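Local atomic coordinates of sorbitol dehydrogenase (PDB entry 5ITG), a protein that probably oxidises D-sorbitol to L-sorbose with a nicotinamide cofactor, as a Rossmann-fold member of the mannitol dehydrogenase family. Residues A300-L305 against E315-A320; I310-E315 against S324-N329; V29-G34 against E112-H117. All coordinates share one frame; numbering follows the deposited sequence.

Contact 1 of 3, residues A300-L305 against E315-A320; sequences AGHVML and ENVDDA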
loop_
_atom_site.group_PDB
_atom_site.type_symbol
_atom_site.label_atom_id
_atom_site.label_comp_id
_atom_site.label_asym_id
_atom_site.label_seq_id
_atom_site.Cartn_x
_atom_site.Cartn_y
_atom_site.Cartn_z
ATOM N N ALA A 300 -1.693 2.768 -13.255
ATOM C CA ALA A 300 -2.024 3.354 -14.547
ATOM C C ALA A 300 -3.183 2.588 -15.178
ATOM O O ALA A 300 -4.072 3.183 -15.791
ATOM C CB ALA A 300 -0.802 3.297 -15.484
ATOM N N GLY A 301 -3.147 1.263 -15.044
ATOM C CA GLY A 301 -4.201 0.432 -15.616
ATOM C C GLY A 301 -5.526 0.646 -14.913
ATOM O O GLY A 301 -6.588 0.599 -15.534
ATOM N N HIS A 302 -5.465 0.877 -13.607
ATOM C CA HIS A 302 -6.669 1.098 -12.821
ATOM C C HIS A 302 -7.443 2.304 -13.362
ATOM O O HIS A 302 -8.652 2.223 -13.559
ATOM C CB HIS A 302 -6.302 1.308 -11.347
ATOM C CG HIS A 302 -7.131 0.496 -10.399
ATOM N ND1 HIS A 302 -6.735 0.230 -9.107
ATOM C CD2 HIS A 302 -8.322 -0.127 -10.565
ATOM C CE1 HIS A 302 -7.646 -0.526 -8.518
ATOM N NE2 HIS A 302 -8.619 -0.757 -9.381
ATOM N N VAL A 303 -6.758 3.414 -13.629
ATOM C CA VAL A 303 -7.470 4.577 -14.147
ATOM C C VAL A 303 -7.806 4.469 -15.629
ATOM O O VAL A 303 -8.801 5.041 -16.072
ATOM C CB VAL A 303 -6.722 5.901 -13.884
ATOM C CG1 VAL A 303 -6.777 6.225 -12.392
ATOM C CG2 VAL A 303 -5.291 5.818 -14.367
HETATM N N MSE A 304 -6.995 3.743 -16.396
HETATM C CA MSE A 304 -7.291 3.580 -17.823
HETATM C C MSE A 304 -8.591 2.790 -17.952
HETATM O O MSE A 304 -9.318 2.897 -18.948
HETATM C CB MSE A 304 -6.158 2.841 -18.541
HETATM C CG MSE A 304 -6.448 2.525 -20.001
HETATM SE SE MSE A 304 -6.829 4.083 -21.115
HETATM C CE MSE A 304 -5.008 4.691 -21.417
ATOM N N LEU A 305 -8.883 1.997 -16.930
ATOM C CA LEU A 305 -10.109 1.212 -16.908
ATOM C C LEU A 305 -11.276 2.045 -16.369
ATOM O O LEU A 305 -12.353 2.108 -16.972
ATOM C CB LEU A 305 -9.938 -0.012 -16.003
ATOM C CG LEU A 305 -11.192 -0.875 -15.806
ATOM C CD1 LEU A 305 -11.497 -1.640 -17.097
ATOM C CD2 LEU A 305 -10.981 -1.853 -14.664
ATOM N N GLU A 315 -20.424 1.220 -11.900
ATOM C CA GLU A 315 -20.213 1.674 -10.533
ATOM C C GLU A 315 -18.989 1.058 -9.858
ATOM O O GLU A 315 -18.337 1.702 -9.040
ATOM C CB GLU A 315 -21.447 1.368 -9.682
ATOM C CG GLU A 315 -21.300 1.800 -8.233
ATOM C CD GLU A 315 -22.489 1.404 -7.382
ATOM O OE1 GLU A 315 -23.623 1.810 -7.723
ATOM O OE2 GLU A 315 -22.291 0.690 -6.376
ATOM N N ASN A 316 -18.681 -0.190 -10.186
ATOM C CA ASN A 316 -17.545 -0.849 -9.566
ATOM C C ASN A 316 -16.524 -1.339 -10.575
ATOM O O ASN A 316 -16.844 -1.598 -11.739
ATOM C CB ASN A 316 -18.018 -2.025 -8.716
ATOM C CG ASN A 316 -18.977 -1.602 -7.626
ATOM O OD1 ASN A 316 -18.712 -0.657 -6.884
ATOM N ND2 ASN A 316 -20.098 -2.305 -7.520
ATOM N N VAL A 317 -15.292 -1.488 -10.108
ATOM C CA VAL A 317 -14.210 -1.938 -10.967
ATOM C C VAL A 317 -14.498 -3.298 -11.598
ATOM O O VAL A 317 -14.246 -3.494 -12.785
ATOM C CB VAL A 317 -12.875 -2.022 -10.187
ATOM C CG1 VAL A 317 -11.771 -2.544 -11.098
ATOM C CG2 VAL A 317 -12.495 -0.641 -9.652
ATOM N N ASP A 318 -15.025 -4.233 -10.813
ATOM C CA ASP A 318 -15.290 -5.565 -11.337
ATOM C C ASP A 318 -16.346 -5.584 -12.437
ATOM O O ASP A 318 -16.359 -6.496 -13.257
ATOM C CB ASP A 318 -15.638 -6.535 -10.195
ATOM C CG ASP A 318 -17.015 -6.299 -9.602
ATOM O OD1 ASP A 318 -17.432 -5.133 -9.460
ATOM O OD2 ASP A 318 -17.675 -7.300 -9.255
ATOM N N ASP A 319 -17.220 -4.579 -12.467
ATOM C CA ASP A 319 -18.235 -4.493 -13.522
ATOM C C ASP A 319 -17.543 -3.983 -14.789
ATOM O O ASP A 319 -17.823 -4.436 -15.903
ATOM C CB ASP A 319 -19.341 -3.491 -13.176
ATOM C CG ASP A 319 -20.012 -3.773 -11.846
ATOM O OD1 ASP A 319 -20.450 -4.917 -11.616
ATOM O OD2 ASP A 319 -20.108 -2.827 -11.034
ATOM N N ALA A 320 -16.643 -3.020 -14.612
ATOM C CA ALA A 320 -15.926 -2.442 -15.741
ATOM C C ALA A 320 -14.950 -3.412 -16.393
ATOM O O ALA A 320 -14.842 -3.460 -17.620
ATOM C CB ALA A 320 -15.187 -1.178 -15.303
#
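L305 reaches across to helix 317-320 with both of its methyl branches. CD2 packs on V317 CG1 at 3.7 Å, while CD1 lies over the backbone of A320, 3.8 Å from A320 O, and the branch point CG rests 4.0 Å from A320 CB. With CG anti to the backbone N (chi1 176°), the leucine spreads its fork over both partners. V317 CG1 serves two neighbours, touching L305 CD2 and H302 NE2, while CG2 also lies 3.9 Å from H302 NE2, oblique to the imidazole ring. The small A320 lets the helix backbones close in, the CA atoms of L305 and A320 being 7.0 Å apart. Cutting L305 back to an alanine removes the fork that packs on V317 CG1 and A320, and is likely to open a gap between helix 288-312 and helix 317-320.

Behind this first shell, N316 stands at the N-cap position, and its carbonyl O accepts from both D319 N and A320 N, fixing the short turn that presents V317 and A320. D318, bound to K364 and S367, ties down the helix's other face. Helix 370-374 adds I373 against H302 and V317, F361 stacks on the H302 ring, and helix 324-338 brings L326 against L305.

Contact 2 of 3, residues I310-E315 against S324-N329; sequences ILVGYE and SELLGN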
loop_
_atom_site.group_PDB
_atom_site.type_symbol
_atom_site.label_atom_id
_atom_site.label_comp_id
_atom_site.label_asym_id
_atom_site.label_seq_id
_atom_site.Cartn_x
_atom_site.Cartn_y
_atom_site.Cartn_z
ATOM N N ILE A 310 -16.552 4.879 -16.006
ATOM C CA ILE A 310 -17.489 5.789 -15.357
ATOM C C ILE A 310 -18.408 6.392 -16.428
ATOM O O ILE A 310 -19.606 6.580 -16.203
ATOM C CB ILE A 310 -16.739 6.927 -14.605
ATOM C CG1 ILE A 310 -15.958 6.344 -13.424
ATOM C CG2 ILE A 310 -17.737 7.984 -14.114
ATOM C CD1 ILE A 310 -15.017 7.338 -12.736
ATOM N N LEU A 311 -17.851 6.684 -17.601
ATOM C CA LEU A 311 -18.650 7.239 -18.690
ATOM C C LEU A 311 -19.678 6.209 -19.171
ATOM O O LEU A 311 -20.800 6.564 -19.527
ATOM C CB LEU A 311 -17.753 7.663 -19.860
ATOM C CG LEU A 311 -16.954 8.952 -19.645
ATOM C CD1 LEU A 311 -15.920 9.137 -20.750
ATOM C CD2 LEU A 311 -17.919 10.126 -19.598
ATOM N N VAL A 312 -19.293 4.937 -19.190
ATOM C CA VAL A 312 -20.214 3.882 -19.611
ATOM C C VAL A 312 -21.301 3.731 -18.550
ATOM O O VAL A 312 -22.429 3.356 -18.854
ATOM C CB VAL A 312 -19.492 2.526 -19.797
ATOM C CG1 VAL A 312 -20.513 1.420 -20.074
ATOM C CG2 VAL A 312 -18.514 2.612 -20.945
ATOM N N GLY A 313 -20.964 4.035 -17.302
ATOM C CA GLY A 313 -21.955 3.934 -16.246
ATOM C C GLY A 313 -21.708 2.808 -15.267
ATOM O O GLY A 313 -22.620 2.382 -14.560
ATOM N N TYR A 314 -20.476 2.314 -15.222
ATOM C CA TYR A 314 -20.133 1.239 -14.303
ATOM C C TYR A 314 -19.815 1.801 -12.926
ATOM O O TYR A 314 -19.025 2.735 -12.794
ATOM C CB TYR A 314 -18.930 0.454 -14.835
ATOM C CG TYR A 314 -19.254 -0.389 -16.039
ATOM C CD1 TYR A 314 -20.267 -1.349 -15.985
ATOM C CD2 TYR A 314 -18.545 -0.237 -17.235
ATOM C CE1 TYR A 314 -20.566 -2.140 -17.092
ATOM C CE2 TYR A 314 -18.835 -1.014 -18.341
ATOM C CZ TYR A 314 -19.847 -1.965 -18.262
ATOM O OH TYR A 314 -20.132 -2.747 -19.347
ATOM N N GLU A 315 -20.424 1.220 -11.900
ATOM C CA GLU A 315 -20.213 1.674 -10.533
ATOM C C GLU A 315 -18.989 1.058 -9.858
ATOM O O GLU A 315 -18.337 1.702 -9.040
ATOM C CB GLU A 315 -21.447 1.368 -9.682
ATOM C CG GLU A 315 -21.300 1.800 -8.233
ATOM C CD GLU A 315 -22.489 1.404 -7.382
ATOM O OE1 GLU A 315 -23.623 1.810 -7.723
ATOM O OE2 GLU A 315 -22.291 0.690 -6.376
ATOM N N SER A 324 -16.188 -6.197 -22.310
ATOM C CA SER A 324 -15.286 -6.676 -23.354
ATOM C C SER A 324 -14.436 -5.590 -24.009
ATOM O O SER A 324 -13.239 -5.789 -24.238
ATOM C CB SER A 324 -16.079 -7.423 -24.435
ATOM O OG SER A 324 -15.199 -7.953 -25.412
ATOM N N GLU A 325 -15.045 -4.447 -24.312
ATOM C CA GLU A 325 -14.313 -3.360 -24.956
ATOM C C GLU A 325 -13.332 -2.650 -24.010
ATOM O O GLU A 325 -12.207 -2.346 -24.401
ATOM C CB GLU A 325 -15.292 -2.339 -25.561
ATOM C CG GLU A 325 -16.046 -2.825 -26.811
ATOM C CD GLU A 325 -17.019 -3.967 -26.531
ATOM O OE1 GLU A 325 -17.767 -3.885 -25.531
ATOM O OE2 GLU A 325 -17.047 -4.942 -27.316
ATOM N N LEU A 326 -13.752 -2.384 -22.776
ATOM C CA LEU A 326 -12.875 -1.715 -21.821
ATOM C C LEU A 326 -11.700 -2.624 -21.451
ATOM O O LEU A 326 -10.587 -2.149 -21.218
ATOM C CB LEU A 326 -13.648 -1.329 -20.556
ATOM C CG LEU A 326 -14.838 -0.387 -20.744
ATOM C CD1 LEU A 326 -15.430 -0.040 -19.373
ATOM C CD2 LEU A 326 -14.385 0.867 -21.456
ATOM N N LEU A 327 -11.963 -3.926 -21.376
ATOM C CA LEU A 327 -10.927 -4.907 -21.066
ATOM C C LEU A 327 -9.917 -4.979 -22.207
ATOM O O LEU A 327 -8.703 -4.989 -21.985
ATOM C CB LEU A 327 -11.543 -6.295 -20.858
ATOM C CG LEU A 327 -10.533 -7.447 -20.776
ATOM C CD1 LEU A 327 -9.675 -7.281 -19.533
ATOM C CD2 LEU A 327 -11.269 -8.785 -20.728
ATOM N N GLY A 328 -10.419 -5.052 -23.433
ATOM C CA GLY A 328 -9.530 -5.115 -24.580
ATOM C C GLY A 328 -8.652 -3.879 -24.684
ATOM O O GLY A 328 -7.461 -3.973 -25.008
ATOM N N ASN A 329 -9.235 -2.717 -24.400
ATOM C CA ASN A 329 -8.509 -1.448 -24.466
ATOM C C ASN A 329 -7.412 -1.420 -23.404
ATOM O O ASN A 329 -6.313 -0.936 -23.657
ATOM C CB ASN A 329 -9.483 -0.282 -24.249
ATOM C CG ASN A 329 -8.968 1.039 -24.811
ATOM O OD1 ASN A 329 -9.659 2.054 -24.741
ATOM N ND2 ASN A 329 -7.778 1.033 -25.378
#
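A Schellman motif closes helix 288-312 here, and the contact is made by the residues on either side of its glycine, V312 and Y314, with L326 of helix 324-338. G313 is the C-prime residue: its positive phi of 110° turns the chain out of the helix, with Y314 N bonded to G309 O and a weak bond from G313 N to I310 O. A side chain at G313 would be jammed against the carbonyl O of V312, which explains the choice of glycine.

L326 CD1 is the atom that does the touching. It meets the edge of the Y314 ring near the ring plane, 3.7 Å from CE2 and 3.8 Å from CD2, so the methyl lies beside one side of the ring rather than over a face. V312 CG2 approaches the same methyl more loosely, at 4.4 Å. In L326, CG stands anti to the carbonyl carbon (chi1 -60°), and the second torsion of -176° carries CD1 out to the edge of the Y314 ring. Leucine suits this place because its apolar methyl reaches out from the helix to lie against the ring edge and near the valine methyl.

Tyrosine offers both an apolar edge and a polar tip. While CE2 and CD2 pack on the leucine, Y314 OH is hydrogen-bonded to D323 OD2, just before helix 324-338. D323 OD1 in turn accepts from L326 N, so one carboxylate links the tyrosine to the first turn of the helix that carries its apolar partner.

The contact thus spans the end of one helix and the start of another, with helix 317-320 filling in beside them: its D319 and A320 pack on Y314. On the far side of helix 288-312, I310 turns away toward helices 370-374 and 400-412.

Contact 3 of 3, residues V29-G34 against E112-H117; sequences VHFGVG and EAVLKH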
loop_
_atom_site.group_PDB
_atom_site.type_symbol
_atom_site.label_atom_id
_atom_site.label_comp_id
_atom_site.label_asym_id
_atom_site.label_seq_id
_atom_site.Cartn_x
_atom_site.Cartn_y
_atom_site.Cartn_z
ATOM N N VAL A 29 9.663 -6.342 16.284
ATOM C CA VAL A 29 8.705 -5.540 17.035
ATOM C C VAL A 29 8.006 -4.722 15.958
ATOM O O VAL A 29 8.667 -4.078 15.139
ATOM C CB VAL A 29 9.386 -4.589 18.033
ATOM C CG1 VAL A 29 8.390 -3.522 18.496
ATOM C CG2 VAL A 29 9.889 -5.374 19.228
ATOM N N HIS A 30 6.677 -4.758 15.943
ATOM C CA HIS A 30 5.915 -4.020 14.936
ATOM C C HIS A 30 5.030 -2.930 15.520
ATOM O O HIS A 30 4.229 -3.187 16.416
ATOM C CB HIS A 30 5.022 -4.971 14.138
ATOM C CG HIS A 30 4.250 -4.293 13.052
ATOM N ND1 HIS A 30 4.811 -3.966 11.836
ATOM C CD2 HIS A 30 2.979 -3.829 13.018
ATOM C CE1 HIS A 30 3.918 -3.327 11.101
ATOM N NE2 HIS A 30 2.799 -3.230 11.796
ATOM N N PHE A 31 5.165 -1.720 14.984
ATOM C CA PHE A 31 4.366 -0.577 15.415
ATOM C C PHE A 31 3.179 -0.390 14.470
ATOM O O PHE A 31 3.357 -0.270 13.263
ATOM C CB PHE A 31 5.219 0.694 15.415
ATOM C CG PHE A 31 6.090 0.849 16.634
ATOM C CD1 PHE A 31 5.556 1.329 17.827
ATOM C CD2 PHE A 31 7.441 0.513 16.592
ATOM C CE1 PHE A 31 6.354 1.476 18.965
ATOM C CE2 PHE A 31 8.251 0.657 17.726
ATOM C CZ PHE A 31 7.702 1.140 18.916
ATOM N N GLY A 32 1.973 -0.352 15.029
ATOM C CA GLY A 32 0.784 -0.178 14.216
ATOM C C GLY A 32 0.243 -1.507 13.720
ATOM O O GLY A 32 0.454 -1.879 12.564
ATOM N N VAL A 33 -0.460 -2.224 14.596
ATOM C CA VAL A 33 -1.017 -3.525 14.245
ATOM C C VAL A 33 -2.367 -3.397 13.543
ATOM O O VAL A 33 -3.421 -3.598 14.151
ATOM C CB VAL A 33 -1.165 -4.416 15.498
ATOM C CG1 VAL A 33 -1.748 -5.775 15.128
ATOM C CG2 VAL A 33 0.187 -4.599 16.145
ATOM N N GLY A 34 -2.317 -3.058 12.259
ATOM C CA GLY A 34 -3.527 -2.910 11.472
ATOM C C GLY A 34 -3.741 -4.111 10.572
ATOM O O GLY A 34 -2.921 -5.037 10.544
ATOM N N GLU A 112 8.004 1.449 29.504
ATOM C CA GLU A 112 9.193 0.632 29.757
ATOM C C GLU A 112 9.071 -0.755 29.132
ATOM O O GLU A 112 10.057 -1.302 28.637
ATOM C CB GLU A 112 9.459 0.473 31.260
ATOM C CG GLU A 112 10.786 -0.244 31.550
ATOM C CD GLU A 112 10.948 -0.683 33.003
ATOM O OE1 GLU A 112 10.210 -1.591 33.447
ATOM O OE2 GLU A 112 11.821 -0.120 33.701
ATOM N N ALA A 113 7.863 -1.315 29.161
ATOM C CA ALA A 113 7.601 -2.640 28.599
ATOM C C ALA A 113 7.953 -2.698 27.112
ATOM O O ALA A 113 8.476 -3.704 26.625
ATOM C CB ALA A 113 6.138 -3.005 28.795
ATOM N N VAL A 114 7.651 -1.619 26.397
ATOM C CA VAL A 114 7.943 -1.546 24.971
ATOM C C VAL A 114 9.445 -1.431 24.762
ATOM O O VAL A 114 10.013 -2.092 23.892
ATOM C CB VAL A 114 7.257 -0.324 24.314
ATOM C CG1 VAL A 114 7.751 -0.159 22.877
ATOM C CG2 VAL A 114 5.752 -0.509 24.327
ATOM N N LEU A 115 10.082 -0.586 25.570
ATOM C CA LEU A 115 11.521 -0.374 25.476
ATOM C C LEU A 115 12.321 -1.634 25.777
ATOM O O LEU A 115 13.380 -1.846 25.189
ATOM C CB LEU A 115 11.954 0.759 26.409
ATOM C CG LEU A 115 11.688 2.182 25.902
ATOM C CD1 LEU A 115 12.052 3.186 26.988
ATOM C CD2 LEU A 115 12.503 2.446 24.639
ATOM N N LYS A 116 11.817 -2.466 26.686
ATOM C CA LYS A 116 12.499 -3.709 27.029
ATOM C C LYS A 116 12.583 -4.599 25.793
ATOM O O LYS A 116 13.622 -5.205 25.517
ATOM C CB LYS A 116 11.753 -4.458 28.138
ATOM C CG LYS A 116 12.467 -5.717 28.605
ATOM C CD LYS A 116 11.607 -6.554 29.547
ATOM C CE LYS A 116 12.378 -7.769 30.064
ATOM N NZ LYS A 116 12.991 -8.564 28.949
ATOM N N HIS A 117 11.485 -4.687 25.050
ATOM C CA HIS A 117 11.479 -5.504 23.844
ATOM C C HIS A 117 12.425 -4.917 22.813
ATOM O O HIS A 117 13.197 -5.636 22.185
ATOM C CB HIS A 117 10.070 -5.594 23.245
ATOM C CG HIS A 117 9.265 -6.745 23.764
ATOM N ND1 HIS A 117 8.276 -6.597 24.712
ATOM C CD2 HIS A 117 9.308 -8.065 23.468
ATOM C CE1 HIS A 117 7.742 -7.775 24.977
ATOM N NE2 HIS A 117 8.350 -8.683 24.235
#
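F31 stretches from strand 26-31 to V114 of helix 111-119. Its CB points neither at the helix nor away from it, and the chi1 of -81° sets CG anti to the carbonyl carbon, beside the backbone N. From there the ring carries the side chain toward the helix, until its far carbon CZ comes 4.2 Å from V114 CG1. The valine methyl meets the ring obliquely, and the two side chains approach from opposite directions. A phenylalanine suits the position because its long, apolar ring spans the distance from the strand to the short V114. V60, L62, V164 and Y167 also pack on F31, and Y167 touches V114 as well.

Two residues earlier, V29 makes the second apolar contact. Its CB points toward the helix, and CG2 lies 4.0 Å from H117 CB, so the histidine contributes its aliphatic root here rather than its ring. The ring instead turns back along its own helix, where H117 ND1 gives A113 O a weak, long bond of 3.5 Å. V29 and F31, alternate residues of the strand, both reach the helix, V29 directly and F31 by the end of its ring; beta-branched valine suits the extended backbone.

H30, between them, puts its side chain on the other face of the strand. Its ND1 bonds S127 OG, and its NE2 bonds T129 OG1 and, weakly, G32 O. At G32 the positive phi of 88° would press a side chain against the carbonyl O of F31, a strain that glycine avoids.

Strand 26-31 pairs in parallel with strands 56-61 and 125-128, and helix 111-119 packs across this sheet. A parallel strand running into a glycine-containing turn and then a helix, here with G34 at the N-cap, is consistent with the nucleotide-binding Rossmann fold.

Contacts 1 and 2 form one continuous patch in the C-terminal part of the chain, their centres about 7 Å apart. Both draw on helix 288-312, share E315, and have segments that alternate along the sequence. They also touch directly: A320 CA of contact 1 lies 3.7 Å from Y314 CD2 of contact 2. Contact 3 closes earlier in the chain and belongs to the Rossmann region, on the opposite side of the chain's centre; its centre is about 39 Å from that of contact 1 and about 46 Å from that of contact 2. Contacts 1 and 2 are helix packing in the C-terminal part, whereas contact 3 lies in the region that probably binds the cofactor in this substrate-free enzyme.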